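Local coordinates for adenylate kinase (PDB 3CM0), which catalyses the reversible transfer of the terminal phosphate group from ATP to AMP, giving two ADP, and so helps balance the cell's adenine nucleotides, at residues K31-G36 / R73-E78; L124-A127 / G131-D134. All blocks are in the same frame, centred on the assembly; numbering follows the deposited sequence.

Contact 1. Residues K31-G36 / R73-E78; sequences KKLSTG and REELAE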
loop_
_atom_site.group_PDB
_atom_site.type_symbol
_atom_site.label_atom_id
_atom_site.label_comp_id
_atom_site.label_asym_id
_atom_site.label_seq_id
_atom_site.Cartn_x
_atom_site.Cartn_y
_atom_site.Cartn_z
ATOM N N LYS A 31 6.251 -3.559 11.081
ATOM C CA LYS A 31 4.857 -3.377 11.426
ATOM C C LYS A 31 4.158 -2.880 10.152
ATOM O O LYS A 31 4.516 -1.804 9.607
ATOM C CB LYS A 31 4.695 -2.331 12.536
ATOM C CG LYS A 31 3.240 -2.114 12.920
ATOM C CD LYS A 31 3.081 -1.457 14.295
ATOM C CE LYS A 31 3.678 -0.072 14.348
ATOM N NZ LYS A 31 3.398 0.595 15.655
ATOM N N LYS A 32 3.186 -3.660 9.672
ATOM C CA LYS A 32 2.420 -3.310 8.479
ATOM C C LYS A 32 1.281 -2.398 8.902
ATOM O O LYS A 32 0.359 -2.798 9.605
ATOM C CB LYS A 32 1.873 -4.585 7.815
ATOM C CG LYS A 32 1.123 -4.390 6.511
ATOM C CD LYS A 32 0.898 -5.767 5.862
ATOM C CE LYS A 32 0.170 -5.729 4.522
ATOM N NZ LYS A 32 -1.268 -5.353 4.616
ATOM N N LEU A 33 1.343 -1.150 8.470
ATOM C CA LEU A 33 0.341 -0.189 8.850
ATOM C C LEU A 33 -0.879 -0.138 7.935
ATOM O O LEU A 33 -0.789 -0.332 6.726
ATOM C CB LEU A 33 0.966 1.205 8.911
ATOM C CG LEU A 33 2.233 1.366 9.744
ATOM C CD1 LEU A 33 2.569 2.843 9.837
ATOM C CD2 LEU A 33 2.037 0.758 11.123
ATOM N N SER A 34 -2.029 0.130 8.537
ATOM C CA SER A 34 -3.264 0.284 7.782
ATOM C C SER A 34 -3.948 1.481 8.413
ATOM O O SER A 34 -4.391 1.418 9.574
ATOM C CB SER A 34 -4.177 -0.944 7.908
ATOM O OG SER A 34 -5.512 -0.580 7.557
ATOM N N THR A 35 -4.015 2.581 7.670
ATOM C CA THR A 35 -4.654 3.777 8.199
ATOM C C THR A 35 -6.125 3.459 8.524
ATOM O O THR A 35 -6.626 3.814 9.596
ATOM C CB THR A 35 -4.524 4.985 7.185
ATOM O OG1 THR A 35 -5.145 4.666 5.929
ATOM C CG2 THR A 35 -3.044 5.290 6.920
ATOM N N GLY A 36 -6.800 2.757 7.616
ATOM C CA GLY A 36 -8.194 2.404 7.850
ATOM C C GLY A 36 -8.419 1.603 9.131
ATOM O O GLY A 36 -9.332 1.901 9.907
ATOM N N ARG A 73 2.509 8.881 12.448
ATOM C CA ARG A 73 3.614 9.264 13.350
ATOM C C ARG A 73 3.436 8.520 14.697
ATOM O O ARG A 73 4.403 7.996 15.286
ATOM C CB ARG A 73 3.624 10.798 13.563
ATOM C CG ARG A 73 4.809 11.321 14.463
ATOM C CD ARG A 73 5.050 12.851 14.349
ATOM N NE ARG A 73 3.929 13.693 14.767
ATOM C CZ ARG A 73 3.855 15.004 14.536
ATOM N NH1 ARG A 73 4.834 15.620 13.890
ATOM N NH2 ARG A 73 2.802 15.700 14.946
ATOM N N GLU A 74 2.207 8.468 15.191
ATOM C CA GLU A 74 1.924 7.768 16.478
ATOM C C GLU A 74 2.215 6.273 16.421
ATOM O O GLU A 74 2.392 5.612 17.465
ATOM C CB GLU A 74 0.464 7.966 16.857
ATOM C CG GLU A 74 0.127 9.425 17.148
ATOM C CD GLU A 74 -1.346 9.618 17.495
ATOM O OE1 GLU A 74 -2.026 8.616 17.855
ATOM O OE2 GLU A 74 -1.825 10.783 17.434
ATOM N N GLU A 75 2.246 5.760 15.181
ATOM C CA GLU A 75 2.477 4.355 14.852
ATOM C C GLU A 75 3.842 4.020 14.288
ATOM O O GLU A 75 4.162 2.838 14.184
ATOM C CB GLU A 75 1.438 3.858 13.832
ATOM C CG GLU A 75 -0.001 3.812 14.296
ATOM C CD GLU A 75 -0.288 2.605 15.162
ATOM O OE1 GLU A 75 0.127 1.481 14.779
ATOM O OE2 GLU A 75 -0.927 2.788 16.217
ATOM N N LEU A 76 4.652 5.012 13.917
ATOM C CA LEU A 76 5.960 4.664 13.387
ATOM C C LEU A 76 6.623 3.872 14.529
ATOM O O LEU A 76 6.387 4.070 15.725
ATOM C CB LEU A 76 6.889 5.840 13.084
ATOM C CG LEU A 76 6.613 6.606 11.795
ATOM C CD1 LEU A 76 7.546 7.801 11.723
ATOM C CD2 LEU A 76 6.760 5.727 10.574
ATOM N N ALA A 77 7.465 2.978 14.040
ATOM C CA ALA A 77 8.297 2.050 14.768
ATOM C C ALA A 77 9.591 1.952 13.982
ATOM O O ALA A 77 9.720 2.514 12.895
ATOM C CB ALA A 77 7.625 0.713 14.839
ATOM N N GLU A 78 10.547 1.240 14.552
ATOM C CA GLU A 78 11.845 1.078 13.946
ATOM C C GLU A 78 11.685 0.514 12.536
ATOM O O GLU A 78 12.448 0.869 11.642
ATOM C CB GLU A 78 12.706 0.115 14.765
ATOM C CG GLU A 78 12.911 0.511 16.219
ATOM C CD GLU A 78 13.412 -0.652 17.064
ATOM O OE1 GLU A 78 14.582 -1.064 16.893
ATOM O OE2 GLU A 78 12.622 -1.162 17.892
#
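Lys-31 lays the end of its side chain across Glu-75 at about a right angle. A bend at chi3 (63°) brings NZ to Glu-75. NZ lies 2.8 Å from the backbone O of Glu-75, a weak hydrogen bond. The same ammonium forms a salt bridge with the Glu-75 carboxylate, with NZ 3.5 Å from OE1. Glu-75 is folded at chi2 (-79°), and this fold helps bring its carboxylate back to the lysine. One residue thus offers the ammonium two acceptors, a main-chain carbonyl and a carboxylate. The carbonyl lies near the C-terminal end of helix 65-75, where a partial negative charge may add to the attraction. CE of Lys-31 also rests 4.1 Å from CB of Ala-77.

Strand 31-33 is an edge strand of the parallel CORE sheet. Strand 79-83, next to it in the sheet, follows helix 65-75 in the chain. The contact therefore ties the start of a long beta-alpha-beta crossover to its return. The NMP region, residues 34-63, lies within that crossover. Leu-33 supplies the apolar part. Its CD2 sits 4.2 Å from CB of Glu-75, and the two side chains run antiparallel where they pass. Leu-33 is buried and also packs on Val-80 and Phe-82. Just beyond it, Ser-34 N-caps helix 35-44 through OG, which bonds to Asp-37 N. Thr-35, a predicted AMP-binding residue, follows the cap.

Contact 2. Residues L124-A127 / G131-D134; sequences LRRA and GRSD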
loop_
_atom_site.group_PDB
_atom_site.type_symbol
_atom_site.label_atom_id
_atom_site.label_comp_id
_atom_site.label_asym_id
_atom_site.label_seq_id
_atom_site.Cartn_x
_atom_site.Cartn_y
_atom_site.Cartn_z
ATOM N N LEU A 124 -10.355 -12.760 -13.202
ATOM C CA LEU A 124 -11.557 -13.423 -13.703
ATOM C C LEU A 124 -11.688 -14.849 -13.168
ATOM O O LEU A 124 -12.799 -15.326 -12.909
ATOM C CB LEU A 124 -11.597 -13.396 -15.243
ATOM C CG LEU A 124 -11.736 -12.027 -15.913
ATOM C CD1 LEU A 124 -11.748 -12.210 -17.419
ATOM C CD2 LEU A 124 -13.015 -11.328 -15.464
ATOM N N ARG A 125 -10.568 -15.537 -12.974
ATOM C CA ARG A 125 -10.641 -16.888 -12.446
ATOM C C ARG A 125 -11.124 -16.911 -10.997
ATOM O O ARG A 125 -12.016 -17.695 -10.643
ATOM C CB ARG A 125 -9.286 -17.598 -12.525
ATOM C CG ARG A 125 -9.358 -19.013 -11.956
ATOM C CD ARG A 125 -8.082 -19.799 -12.172
ATOM N NE ARG A 125 -8.157 -21.110 -11.529
ATOM C CZ ARG A 125 -8.026 -21.304 -10.222
ATOM N NH1 ARG A 125 -7.806 -20.272 -9.417
ATOM N NH2 ARG A 125 -8.119 -22.524 -9.715
ATOM N N ARG A 126 -10.510 -16.093 -10.150
ATOM C CA ARG A 126 -10.906 -16.039 -8.753
ATOM C C ARG A 126 -12.380 -15.607 -8.672
ATOM O O ARG A 126 -13.141 -16.107 -7.834
ATOM C CB ARG A 126 -10.013 -15.058 -7.992
ATOM C CG ARG A 126 -10.400 -14.856 -6.530
ATOM C CD ARG A 126 -9.568 -13.752 -5.878
ATOM N NE ARG A 126 -9.815 -12.439 -6.474
ATOM C CZ ARG A 126 -10.841 -11.647 -6.170
ATOM N NH1 ARG A 126 -11.736 -12.023 -5.263
ATOM N NH2 ARG A 126 -10.976 -10.474 -6.778
ATOM N N ALA A 127 -12.788 -14.697 -9.560
ATOM C CA ALA A 127 -14.177 -14.224 -9.573
ATOM C C ALA A 127 -15.135 -15.362 -9.896
ATOM O O ALA A 127 -16.165 -15.533 -9.230
ATOM C CB ALA A 127 -14.349 -13.085 -10.588
ATOM N N GLY A 131 -17.841 -16.890 -7.213
ATOM C CA GLY A 131 -19.205 -16.561 -7.597
ATOM C C GLY A 131 -19.498 -15.069 -7.724
ATOM O O GLY A 131 -20.659 -14.675 -7.657
ATOM N N ARG A 132 -18.470 -14.237 -7.916
ATOM C CA ARG A 132 -18.691 -12.800 -8.045
ATOM C C ARG A 132 -19.332 -12.486 -9.399
ATOM O O ARG A 132 -19.118 -13.209 -10.373
ATOM C CB ARG A 132 -17.363 -12.044 -7.901
ATOM C CG ARG A 132 -16.644 -12.292 -6.558
ATOM C CD ARG A 132 -15.352 -11.501 -6.420
ATOM N NE ARG A 132 -15.558 -10.070 -6.604
ATOM C CZ ARG A 132 -15.741 -9.201 -5.613
ATOM N NH1 ARG A 132 -15.732 -9.612 -4.354
ATOM N NH2 ARG A 132 -15.959 -7.931 -5.895
ATOM N N SER A 133 -20.121 -11.414 -9.468
ATOM C CA SER A 133 -20.780 -11.044 -10.719
ATOM C C SER A 133 -20.351 -9.676 -11.199
ATOM O O SER A 133 -20.837 -9.179 -12.220
ATOM C CB SER A 133 -22.311 -11.066 -10.533
ATOM O OG SER A 133 -22.738 -12.359 -10.124
ATOM N N ASP A 134 -19.429 -9.062 -10.472
ATOM C CA ASP A 134 -19.000 -7.717 -10.832
ATOM C C ASP A 134 -17.755 -7.667 -11.698
ATOM O O ASP A 134 -17.392 -6.602 -12.197
ATOM C CB ASP A 134 -18.756 -6.906 -9.563
ATOM C CG ASP A 134 -17.595 -7.441 -8.762
ATOM O OD1 ASP A 134 -17.375 -8.679 -8.809
ATOM O OD2 ASP A 134 -16.914 -6.631 -8.094
#
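Arg-132 packs against Ala-127 with its first side-chain carbon and against Arg-126 further out. Its CB lies 4.2 Å from CB of Ala-127 and also comes close to the alanine carbonyl O. CG is anti to the carbonyl carbon of Arg-132, and the chain is extended as far as CD. CD passes 3.8 Å from NH1 of Arg-126. A bend at chi3 (56°) follows and brings the guanidinium to the carboxylate of Asp-134. NE makes a weak hydrogen bond, 3.2 Å long, to OD1 of Asp-134, and it also pairs with Asp-135. NH2 ends 2.7 Å from OD2 of Asp-134, on the syn side of the carboxylate. NH2 lies out of the carboxylate plane, and OD2 is tilted from the guanidinium plane, so the two groups are not quite coplanar.

The backbone sets the base of the arrangement. Arg-132 N donates to Ala-127 O at 3.0 Å. The bond belongs to a Schellman motif that ends helix 116-130, with Gly-131 supplying the positive phi of 74°. The chain turns here into the loop before helix 137-160, within the LID region.

Arg-126 is predicted to bind ATP and Arg-132 to bind AMP. Their guanidinium planes are turned 50° apart, and NH1 of Arg-126 is 4.5 Å from NE of Arg-132. Glu-130 forms a salt bridge with Arg-126. The carboxylates of Glu-130, Asp-134 and Asp-135 probably offset the positive charge of the two arginines. If these arginines meet nucleotide phosphates as predicted, the phosphates would probably compete with these carboxylates for them.

How the contacts relate
From the N terminus, the chain first reaches strand 31-33 at the edge of the CORE sheet. It then runs through the NMP region and helix 65-75 before contact 1 closes this long, largely helical loop. Strand 79-83 returns it to the sheet. Further on, strand 104-113 leads to helix 116-130, where contact 2 closes a much shorter turn at the helix end. The two loops are in series and neither nest nor cross. Contact 1 ties the sheet edge to the base of the NMP excursion, while contact 2 joins the end of helix 116-130 to the loop after it, within the LID region. Their centres are 32 Å apart, on opposite sides of the chain's centre.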